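Local coordinates for glycerol-3-phosphate dehydrogenase [NAD(+)] (Dunaliella salina, PDB 6IUY), which probably interconverts dihydroxyacetone phosphate and sn-glycerol 3-phosphate with NAD, and carries a phosphatase domain that lets it make glycerol directly, at residues T47-F58 and F100-V111; V114-K122 and A143-K151. One frame throughout, in Å; residues are numbered along the deposited sequence.

Contact 1 (T47-F58 and F100-V111); sequences TTDASVGLLAKF and FLEEHPAHTRLV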
loop_
_atom_site.group_PDB
_atom_site.type_symbol
_atom_site.label_atom_id
_atom_site.label_comp_id
_atom_site.label_asym_id
_atom_site.label_seq_id
_atom_site.Cartn_x
_atom_site.Cartn_y
_atom_site.Cartn_z
ATOM N N THR A 47 9.394 -49.779 3.944
ATOM C CA THR A 47 9.293 -50.940 3.071
ATOM C C THR A 47 9.130 -52.231 3.884
ATOM O O THR A 47 9.718 -52.380 4.965
ATOM C CB THR A 47 10.531 -51.064 2.151
ATOM O OG1 THR A 47 10.785 -49.808 1.516
ATOM C CG2 THR A 47 10.320 -52.142 1.097
ATOM N N THR A 48 8.328 -53.152 3.355
ATOM C CA THR A 48 8.149 -54.481 3.941
ATOM C C THR A 48 9.480 -55.227 4.000
ATOM O O THR A 48 9.891 -55.718 5.052
ATOM C CB THR A 48 7.146 -55.326 3.126
ATOM O OG1 THR A 48 7.594 -55.416 1.767
ATOM C CG2 THR A 48 5.759 -54.699 3.146
ATOM N N ASP A 49 10.146 -55.294 2.851
ATOM C CA ASP A 49 11.407 -56.008 2.703
ATOM C C ASP A 49 12.589 -55.050 2.672
ATOM O O ASP A 49 12.491 -53.954 2.120
ATOM C CB ASP A 49 11.404 -56.844 1.417
ATOM C CG ASP A 49 10.238 -57.816 1.344
ATOM O OD1 ASP A 49 9.926 -58.448 2.377
ATOM O OD2 ASP A 49 9.637 -57.950 0.251
ATOM N N ALA A 50 13.710 -55.467 3.251
ATOM C CA ALA A 50 14.960 -54.734 3.081
ATOM C C ALA A 50 15.345 -54.754 1.603
ATOM O O ALA A 50 15.058 -55.722 0.894
ATOM C CB ALA A 50 16.059 -55.334 3.935
ATOM N N SER A 51 15.980 -53.684 1.133
ATOM C CA SER A 51 16.331 -53.576 -0.278
ATOM C C SER A 51 17.437 -54.567 -0.638
ATOM O O SER A 51 17.318 -55.334 -1.594
ATOM C CB SER A 51 16.768 -52.150 -0.618
ATOM O OG SER A 51 15.693 -51.236 -0.483
ATOM N N VAL A 52 18.510 -54.534 0.145
ATOM C CA VAL A 52 19.675 -55.388 -0.058
ATOM C C VAL A 52 19.390 -56.816 0.397
ATOM O O VAL A 52 19.531 -57.152 1.571
ATOM C CB VAL A 52 20.902 -54.836 0.697
ATOM C CG1 VAL A 52 20.487 -54.282 2.056
ATOM C CG2 VAL A 52 21.967 -55.900 0.837
ATOM N N GLY A 53 18.979 -57.652 -0.543
ATOM C CA GLY A 53 18.507 -58.982 -0.218
ATOM C C GLY A 53 17.326 -59.262 -1.117
ATOM O O GLY A 53 17.222 -60.330 -1.722
ATOM N N LEU A 54 16.432 -58.283 -1.200
ATOM C CA LEU A 54 15.389 -58.293 -2.210
ATOM C C LEU A 54 16.089 -58.161 -3.556
ATOM O O LEU A 54 15.653 -58.703 -4.572
ATOM C CB LEU A 54 14.390 -57.160 -1.970
ATOM C CG LEU A 54 13.314 -56.915 -3.026
ATOM C CD1 LEU A 54 12.554 -58.199 -3.346
ATOM C CD2 LEU A 54 12.364 -55.819 -2.552
ATOM N N LEU A 55 17.205 -57.445 -3.522
ATOM C CA LEU A 55 18.084 -57.270 -4.667
ATOM C C LEU A 55 19.006 -58.480 -4.791
ATOM O O LEU A 55 19.480 -58.802 -5.882
ATOM C CB LEU A 55 18.893 -55.980 -4.506
ATOM C CG LEU A 55 19.676 -55.367 -5.664
ATOM C CD1 LEU A 55 18.827 -55.290 -6.918
ATOM C CD2 LEU A 55 20.129 -53.982 -5.251
ATOM N N ALA A 56 19.253 -59.142 -3.658
ATOM C CA ALA A 56 20.042 -60.378 -3.619
ATOM C C ALA A 56 19.326 -61.474 -4.394
ATOM O O ALA A 56 19.914 -62.103 -5.271
ATOM C CB ALA A 56 20.297 -60.812 -2.189
ATOM N N LYS A 57 18.060 -61.707 -4.065
ATOM C CA LYS A 57 17.180 -62.415 -4.987
ATOM C C LYS A 57 17.070 -61.560 -6.247
ATOM O O LYS A 57 17.302 -60.351 -6.192
ATOM C CB LYS A 57 15.804 -62.663 -4.376
ATOM C CG LYS A 57 15.763 -63.783 -3.358
ATOM C CD LYS A 57 14.556 -64.667 -3.614
ATOM C CE LYS A 57 13.311 -63.819 -3.830
ATOM N NZ LYS A 57 12.198 -64.591 -4.446
ATOM N N PHE A 58 16.732 -62.176 -7.376
ATOM C CA PHE A 58 16.808 -61.491 -8.668
ATOM C C PHE A 58 18.280 -61.378 -9.094
ATOM O O PHE A 58 18.584 -61.268 -10.285
ATOM C CB PHE A 58 16.127 -60.105 -8.601
ATOM C CG PHE A 58 16.580 -59.137 -9.665
ATOM C CD1 PHE A 58 15.805 -58.908 -10.794
ATOM C CD2 PHE A 58 17.774 -58.439 -9.527
ATOM C CE1 PHE A 58 16.217 -58.017 -11.770
ATOM C CE2 PHE A 58 18.194 -57.554 -10.499
ATOM C CZ PHE A 58 17.413 -57.340 -11.622
ATOM N N PHE A 100 15.253 -54.294 -11.982
ATOM C CA PHE A 100 14.835 -54.616 -10.618
ATOM C C PHE A 100 13.716 -53.714 -10.120
ATOM O O PHE A 100 12.735 -54.187 -9.543
ATOM C CB PHE A 100 16.033 -54.531 -9.667
ATOM C CG PHE A 100 15.661 -54.612 -8.220
ATOM C CD1 PHE A 100 15.645 -55.831 -7.563
ATOM C CD2 PHE A 100 15.327 -53.466 -7.511
ATOM C CE1 PHE A 100 15.298 -55.909 -6.224
ATOM C CE2 PHE A 100 14.974 -53.534 -6.176
ATOM C CZ PHE A 100 14.961 -54.759 -5.528
ATOM N N LEU A 101 13.879 -52.412 -10.340
ATOM C CA LEU A 101 12.893 -51.423 -9.921
ATOM C C LEU A 101 11.570 -51.643 -10.642
ATOM O O LEU A 101 10.516 -51.189 -10.183
ATOM C CB LEU A 101 13.409 -50.003 -10.176
ATOM C CG LEU A 101 14.546 -49.535 -9.266
ATOM C CD1 LEU A 101 15.004 -48.144 -9.648
ATOM C CD2 LEU A 101 14.106 -49.569 -7.815
ATOM N N GLU A 102 11.625 -52.338 -11.773
ATOM C CA GLU A 102 10.405 -52.700 -12.473
ATOM C C GLU A 102 9.802 -53.971 -11.856
ATOM O O GLU A 102 8.607 -54.012 -11.571
ATOM C CB GLU A 102 10.670 -52.883 -13.969
ATOM C CG GLU A 102 9.401 -52.922 -14.804
ATOM C CD GLU A 102 9.611 -52.476 -16.242
ATOM O OE1 GLU A 102 10.774 -52.427 -16.701
ATOM O OE2 GLU A 102 8.601 -52.168 -16.911
ATOM N N GLU A 103 10.631 -54.989 -11.631
ATOM C CA GLU A 103 10.176 -56.240 -11.018
ATOM C C GLU A 103 9.592 -56.025 -9.627
ATOM O O GLU A 103 8.703 -56.756 -9.195
ATOM C CB GLU A 103 11.320 -57.252 -10.923
ATOM C CG GLU A 103 11.689 -57.946 -12.229
ATOM C CD GLU A 103 12.763 -59.003 -12.025
ATOM O OE1 GLU A 103 13.509 -59.289 -12.986
ATOM O OE2 GLU A 103 12.858 -59.544 -10.900
ATOM N N HIS A 104 10.117 -55.034 -8.919
ATOM C CA HIS A 104 9.593 -54.682 -7.610
ATOM C C HIS A 104 9.168 -53.220 -7.591
ATOM O O HIS A 104 9.791 -52.408 -6.913
ATOM C CB HIS A 104 10.632 -54.953 -6.520
ATOM C CG HIS A 104 10.988 -56.401 -6.372
ATOM N ND1 HIS A 104 12.079 -56.967 -6.996
ATOM C CD2 HIS A 104 10.389 -57.401 -5.682
ATOM C CE1 HIS A 104 12.142 -58.252 -6.692
ATOM N NE2 HIS A 104 11.128 -58.541 -5.897
ATOM N N PRO A 105 8.102 -52.880 -8.336
ATOM C CA PRO A 105 7.625 -51.495 -8.408
ATOM C C PRO A 105 7.416 -50.935 -7.014
ATOM O O PRO A 105 6.762 -51.561 -6.178
ATOM C CB PRO A 105 6.302 -51.606 -9.170
ATOM C CG PRO A 105 5.896 -53.036 -9.028
ATOM C CD PRO A 105 7.177 -53.808 -9.005
ATOM N N ALA A 106 7.994 -49.771 -6.757
ATOM C CA ALA A 106 8.030 -49.239 -5.408
ATOM C C ALA A 106 6.652 -48.762 -4.967
ATOM O O ALA A 106 6.501 -47.632 -4.519
ATOM C CB ALA A 106 9.053 -48.112 -5.315
ATOM N N HIS A 107 5.653 -49.628 -5.118
ATOM C CA HIS A 107 4.305 -49.398 -4.598
ATOM C C HIS A 107 3.806 -50.702 -3.984
ATOM O O HIS A 107 2.784 -50.756 -3.299
ATOM C CB HIS A 107 3.350 -48.898 -5.699
ATOM C CG HIS A 107 2.771 -49.982 -6.565
ATOM N ND1 HIS A 107 3.117 -50.138 -7.891
ATOM C CD2 HIS A 107 1.846 -50.939 -6.302
ATOM C CE1 HIS A 107 2.446 -51.157 -8.404
ATOM N NE2 HIS A 107 1.671 -51.662 -7.461
ATOM N N THR A 108 4.555 -51.759 -4.261
ATOM C CA THR A 108 4.249 -53.090 -3.779
ATOM C C THR A 108 5.034 -53.336 -2.504
ATOM O O THR A 108 4.818 -54.319 -1.790
ATOM C CB THR A 108 4.611 -54.141 -4.840
ATOM O OG1 THR A 108 5.983 -53.971 -5.224
ATOM C CG2 THR A 108 3.738 -53.964 -6.071
ATOM N N ARG A 109 5.932 -52.399 -2.225
ATOM C CA ARG A 109 6.973 -52.586 -1.230
ATOM C C ARG A 109 6.650 -51.964 0.115
ATOM O O ARG A 109 7.429 -52.084 1.059
ATOM C CB ARG A 109 8.289 -51.997 -1.742
ATOM C CG ARG A 109 8.751 -52.534 -3.081
ATOM C CD ARG A 109 10.188 -52.125 -3.309
ATOM N NE ARG A 109 10.960 -52.297 -2.081
ATOM C CZ ARG A 109 12.206 -51.870 -1.901
ATOM N NH1 ARG A 109 12.839 -51.230 -2.879
ATOM N NH2 ARG A 109 12.815 -52.077 -0.737
ATOM N N LEU A 110 5.505 -51.301 0.208
ATOM C CA LEU A 110 5.261 -50.431 1.344
ATOM C C LEU A 110 4.426 -51.093 2.427
ATOM O O LEU A 110 3.417 -51.733 2.146
ATOM C CB LEU A 110 4.593 -49.141 0.871
ATOM C CG LEU A 110 5.399 -48.404 -0.196
ATOM C CD1 LEU A 110 5.177 -49.045 -1.566
ATOM C CD2 LEU A 110 5.025 -46.937 -0.225
ATOM N N VAL A 111 4.863 -50.930 3.670
ATOM C CA VAL A 111 4.136 -51.473 4.804
ATOM C C VAL A 111 2.734 -50.864 4.857
ATOM O O VAL A 111 2.557 -49.667 4.601
ATOM C CB VAL A 111 4.890 -51.216 6.116
ATOM C CG1 VAL A 111 6.370 -51.530 5.933
ATOM C CG2 VAL A 111 4.741 -49.789 6.533
#
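Leu55 lays its CD1 methyl over one face of the Phe100 ring, 3.6 Å from the ring centroid. This is a CH-pi contact in the haloacid dehalogenase-like domain, between the segment that follows the magnesium-binding strand end and the end of helix 94-103. The same ring turns its edge to the face of Phe58, an edge-to-face pair with planes at 76°. Phe58 also takes Phe100 CB over a face, 4.0 Å from its centroid. The carboxylate of Glu103 stands at the edge of Phe58. Leu54 is shared: CG packs on Phe100 CZ, while CD2 lies over one face of the Arg109 guanidinium. Arg109 is bent at chi3 (43°), which brings the guanidinium up to the 47-51 backbone. There NH2 bonds Ser51 OG at 3.0 Å, nearly straight and in the guanidinium plane. A second, weak bond runs from NH2 to Asp49 O. Arg109 NE is buried without a partner. The backbones meet at a single bridge, Thr47 with Leu110. Ser51 ties this layer to the metal site, because its N bonds OD2 of the magnesium ligand Asp43. Beyond the bridge, Val111 CG1 packs 3.5 Å from Thr47 C.

Contact 2 (V114-K122 and A143-K151); sequences VENLIAALK and ASHLKIPAK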
loop_
_atom_site.group_PDB
_atom_site.type_symbol
_atom_site.label_atom_id
_atom_site.label_comp_id
_atom_site.label_asym_id
_atom_site.label_seq_id
_atom_site.Cartn_x
_atom_site.Cartn_y
_atom_site.Cartn_z
ATOM N N VAL A 114 1.283 -46.969 5.889
ATOM C CA VAL A 114 2.336 -45.963 5.915
ATOM C C VAL A 114 2.064 -44.845 4.902
ATOM O O VAL A 114 2.337 -43.680 5.186
ATOM C CB VAL A 114 3.732 -46.577 5.662
ATOM C CG1 VAL A 114 3.926 -46.926 4.179
ATOM C CG2 VAL A 114 4.813 -45.618 6.148
ATOM N N GLU A 115 1.512 -45.199 3.744
ATOM C CA GLU A 115 1.077 -44.200 2.769
ATOM C C GLU A 115 0.018 -43.281 3.368
ATOM O O GLU A 115 0.109 -42.065 3.242
ATOM C CB GLU A 115 0.525 -44.861 1.509
ATOM C CG GLU A 115 1.408 -45.946 0.932
ATOM C CD GLU A 115 0.767 -46.624 -0.262
ATOM O OE1 GLU A 115 0.475 -45.924 -1.260
ATOM O OE2 GLU A 115 0.539 -47.852 -0.193
ATOM N N ASN A 116 -0.978 -43.862 4.030
ATOM C CA ASN A 116 -1.996 -43.059 4.705
ATOM C C ASN A 116 -1.406 -42.159 5.789
ATOM O O ASN A 116 -1.866 -41.039 5.986
ATOM C CB ASN A 116 -3.092 -43.946 5.329
ATOM C CG ASN A 116 -3.995 -44.573 4.295
ATOM O OD1 ASN A 116 -3.991 -44.178 3.129
ATOM N ND2 ASN A 116 -4.785 -45.561 4.717
ATOM N N LEU A 117 -0.405 -42.654 6.513
ATOM C CA LEU A 117 0.211 -41.859 7.567
ATOM C C LEU A 117 1.009 -40.686 6.999
ATOM O O LEU A 117 0.910 -39.556 7.485
ATOM C CB LEU A 117 1.120 -42.724 8.428
ATOM C CG LEU A 117 2.021 -41.931 9.370
ATOM C CD1 LEU A 117 1.196 -41.008 10.241
ATOM C CD2 LEU A 117 2.818 -42.895 10.230
ATOM N N ILE A 118 1.804 -40.951 5.969
ATOM C CA ILE A 118 2.644 -39.913 5.403
ATOM C C ILE A 118 1.765 -38.844 4.728
ATOM O O ILE A 118 2.023 -37.648 4.874
ATOM C CB ILE A 118 3.689 -40.516 4.422
ATOM C CG1 ILE A 118 4.788 -41.226 5.232
ATOM C CG2 ILE A 118 4.310 -39.432 3.550
ATOM C CD1 ILE A 118 5.751 -42.086 4.413
ATOM N N ALA A 119 0.710 -39.270 4.031
ATOM C CA ALA A 119 -0.248 -38.336 3.423
ATOM C C ALA A 119 -0.885 -37.421 4.461
ATOM O O ALA A 119 -1.030 -36.218 4.239
ATOM C CB ALA A 119 -1.325 -39.089 2.675
ATOM N N ALA A 120 -1.266 -38.002 5.595
ATOM C CA ALA A 120 -1.853 -37.249 6.684
ATOM C C ALA A 120 -0.888 -36.180 7.203
ATOM O O ALA A 120 -1.278 -35.024 7.422
ATOM C CB ALA A 120 -2.261 -38.188 7.813
ATOM N N LEU A 121 0.366 -36.571 7.418
ATOM C CA LEU A 121 1.367 -35.635 7.919
ATOM C C LEU A 121 1.519 -34.464 6.938
ATOM O O LEU A 121 1.482 -33.303 7.340
ATOM C CB LEU A 121 2.713 -36.340 8.155
ATOM C CG LEU A 121 2.745 -37.383 9.284
ATOM C CD1 LEU A 121 3.953 -38.296 9.144
ATOM C CD2 LEU A 121 2.737 -36.722 10.667
ATOM N N LYS A 122 1.656 -34.756 5.654
ATOM C CA LYS A 122 1.868 -33.680 4.694
ATOM C C LYS A 122 0.628 -32.755 4.613
ATOM O O LYS A 122 0.755 -31.539 4.474
ATOM C CB LYS A 122 2.241 -34.268 3.325
ATOM C CG LYS A 122 3.497 -35.169 3.402
ATOM C CD LYS A 122 4.116 -35.509 2.051
ATOM C CE LYS A 122 4.990 -34.376 1.549
ATOM N NZ LYS A 122 5.730 -34.778 0.324
ATOM N N ALA A 143 10.312 -42.461 -2.492
ATOM C CA ALA A 143 10.061 -41.042 -2.231
ATOM C C ALA A 143 9.071 -40.482 -3.247
ATOM O O ALA A 143 8.119 -39.781 -2.887
ATOM C CB ALA A 143 11.352 -40.253 -2.259
ATOM N N SER A 144 9.297 -40.801 -4.514
ATOM C CA SER A 144 8.424 -40.336 -5.581
ATOM C C SER A 144 6.967 -40.749 -5.345
ATOM O O SER A 144 6.031 -39.990 -5.616
ATOM C CB SER A 144 8.915 -40.873 -6.924
ATOM O OG SER A 144 7.899 -40.809 -7.914
ATOM N N HIS A 145 6.785 -41.955 -4.825
ATOM C CA HIS A 145 5.461 -42.521 -4.646
ATOM C C HIS A 145 4.758 -41.879 -3.471
ATOM O O HIS A 145 3.547 -41.689 -3.506
ATOM C CB HIS A 145 5.543 -44.037 -4.443
ATOM C CG HIS A 145 4.208 -44.705 -4.351
ATOM N ND1 HIS A 145 3.502 -45.109 -5.464
ATOM C CD2 HIS A 145 3.451 -45.041 -3.278
ATOM C CE1 HIS A 145 2.365 -45.666 -5.081
ATOM N NE2 HIS A 145 2.308 -45.635 -3.762
ATOM N N LEU A 146 5.519 -41.552 -2.430
ATOM C CA LEU A 146 4.950 -40.928 -1.240
ATOM C C LEU A 146 4.846 -39.409 -1.391
ATOM O O LEU A 146 4.512 -38.703 -0.436
ATOM C CB LEU A 146 5.783 -41.278 -0.002
ATOM C CG LEU A 146 5.782 -42.758 0.399
ATOM C CD1 LEU A 146 6.795 -42.996 1.490
ATOM C CD2 LEU A 146 4.380 -43.207 0.842
ATOM N N LYS A 147 5.129 -38.909 -2.590
ATOM C CA LYS A 147 5.114 -37.466 -2.826
ATOM C C LYS A 147 6.201 -36.762 -2.018
ATOM O O LYS A 147 6.061 -35.587 -1.675
ATOM C CB LYS A 147 3.739 -36.863 -2.476
ATOM C CG LYS A 147 2.552 -37.557 -3.130
ATOM C CD LYS A 147 2.856 -37.889 -4.590
ATOM C CE LYS A 147 1.650 -38.503 -5.301
ATOM N NZ LYS A 147 2.014 -38.975 -6.675
ATOM N N ILE A 148 7.273 -37.478 -1.688
ATOM C CA ILE A 148 8.382 -36.847 -0.990
ATOM C C ILE A 148 9.437 -36.442 -2.009
ATOM O O ILE A 148 9.889 -37.259 -2.811
ATOM C CB ILE A 148 8.992 -37.767 0.084
ATOM C CG1 ILE A 148 7.903 -38.265 1.028
ATOM C CG2 ILE A 148 10.067 -37.036 0.870
ATOM C CD1 ILE A 148 8.436 -38.965 2.223
ATOM N N PRO A 149 9.822 -35.166 -1.995
ATOM C CA PRO A 149 10.797 -34.673 -2.969
ATOM C C PRO A 149 12.195 -35.221 -2.691
ATOM O O PRO A 149 12.516 -35.549 -1.541
ATOM C CB PRO A 149 10.743 -33.154 -2.777
ATOM C CG PRO A 149 10.306 -32.981 -1.348
ATOM C CD PRO A 149 9.357 -34.110 -1.080
ATOM N N ALA A 150 13.007 -35.332 -3.738
ATOM C CA ALA A 150 14.373 -35.815 -3.601
ATOM C C ALA A 150 15.142 -34.898 -2.652
ATOM O O ALA A 150 16.092 -35.311 -1.992
ATOM C CB ALA A 150 15.052 -35.888 -4.967
ATOM N N LYS A 151 14.703 -33.647 -2.577
ATOM C CA LYS A 151 15.295 -32.664 -1.692
ATOM C C LYS A 151 15.216 -33.133 -0.242
ATOM O O LYS A 151 16.005 -32.718 0.615
ATOM C CB LYS A 151 14.573 -31.320 -1.874
ATOM C CG LYS A 151 14.964 -30.239 -0.886
ATOM C CD LYS A 151 14.012 -29.029 -0.959
ATOM C CE LYS A 151 14.138 -28.276 -2.286
ATOM N NZ LYS A 151 13.519 -26.913 -2.182
#
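His145 has CG anti to its own backbone N (chi1 -176°), and Glu115 has CG anti to the carbonyl carbon and beside the backbone N, with an extended chain beyond. These torsions carry the imidazole and the carboxylate toward each other between helix 114-123 and the end of helix 136-145. The site is in the haloacid dehalogenase-like domain, where the first helix meets the C-terminal end of the second. That end is a Schellman motif. Lys147, at positive phi, is its C-prime residue, and Ile148 N reaches back to Ala143 O at 2.7 Å. The companion bond from Lys147 N to Ser144 O is weak.

His145 NE2 donates to Glu115 OE1 at 3.1 Å, with an angle of 147° at the hydrogen. The acceptor lies near the plane of the imidazole. The donor, however, approaches from above the carboxylate plane, and the two flat groups are 56° apart. A carboxylate this close would probably favour a protonated imidazole.

Leu146 points at the helix and is the centre of the apolar part. Its CD1 meets Ile118 CD1 at 3.2 Å, tighter than usual, and the two side chains cross at about a right angle. The other branch of Ile118, CG2, faces Ile148 CD1 more loosely. Ile148 also touches Val128 and Leu130 of strand 127-131. Leu117 and Leu121 pack on Phe40 of strand 37-40, so the helix sits against the parallel sheet. Lys122 also turns toward the chain after the Schellman motif, but the modelled place of its amine is doubtful. The CD2 branch of Leu146 reaches back to Glu115, 4.0 Å from both Glu115 CA and Glu115 CG, and still borders Ile118 CD1.

In the fold
From the N terminus, the chain leaves strand 37-40 and its magnesium ligands and enters 47-58. Contact 1 closes an excursion of 41 residues, with helical and loop parts and no strand, when 100-111 returns beside it. The chain then runs directly into helix 114-123. Contact 2 closes a second, shorter loop of 20 residues, through strand 127-131 and helix 136-145. The loops follow in series and do not cross. Their centres are 18 Å apart, yet they touch: His107 and Leu110 of contact 1 pack on His145, and Leu110 also on Glu115. Together they join the mostly loop-like segment 47-58 next to the metal site to helices beside the parallel sheet.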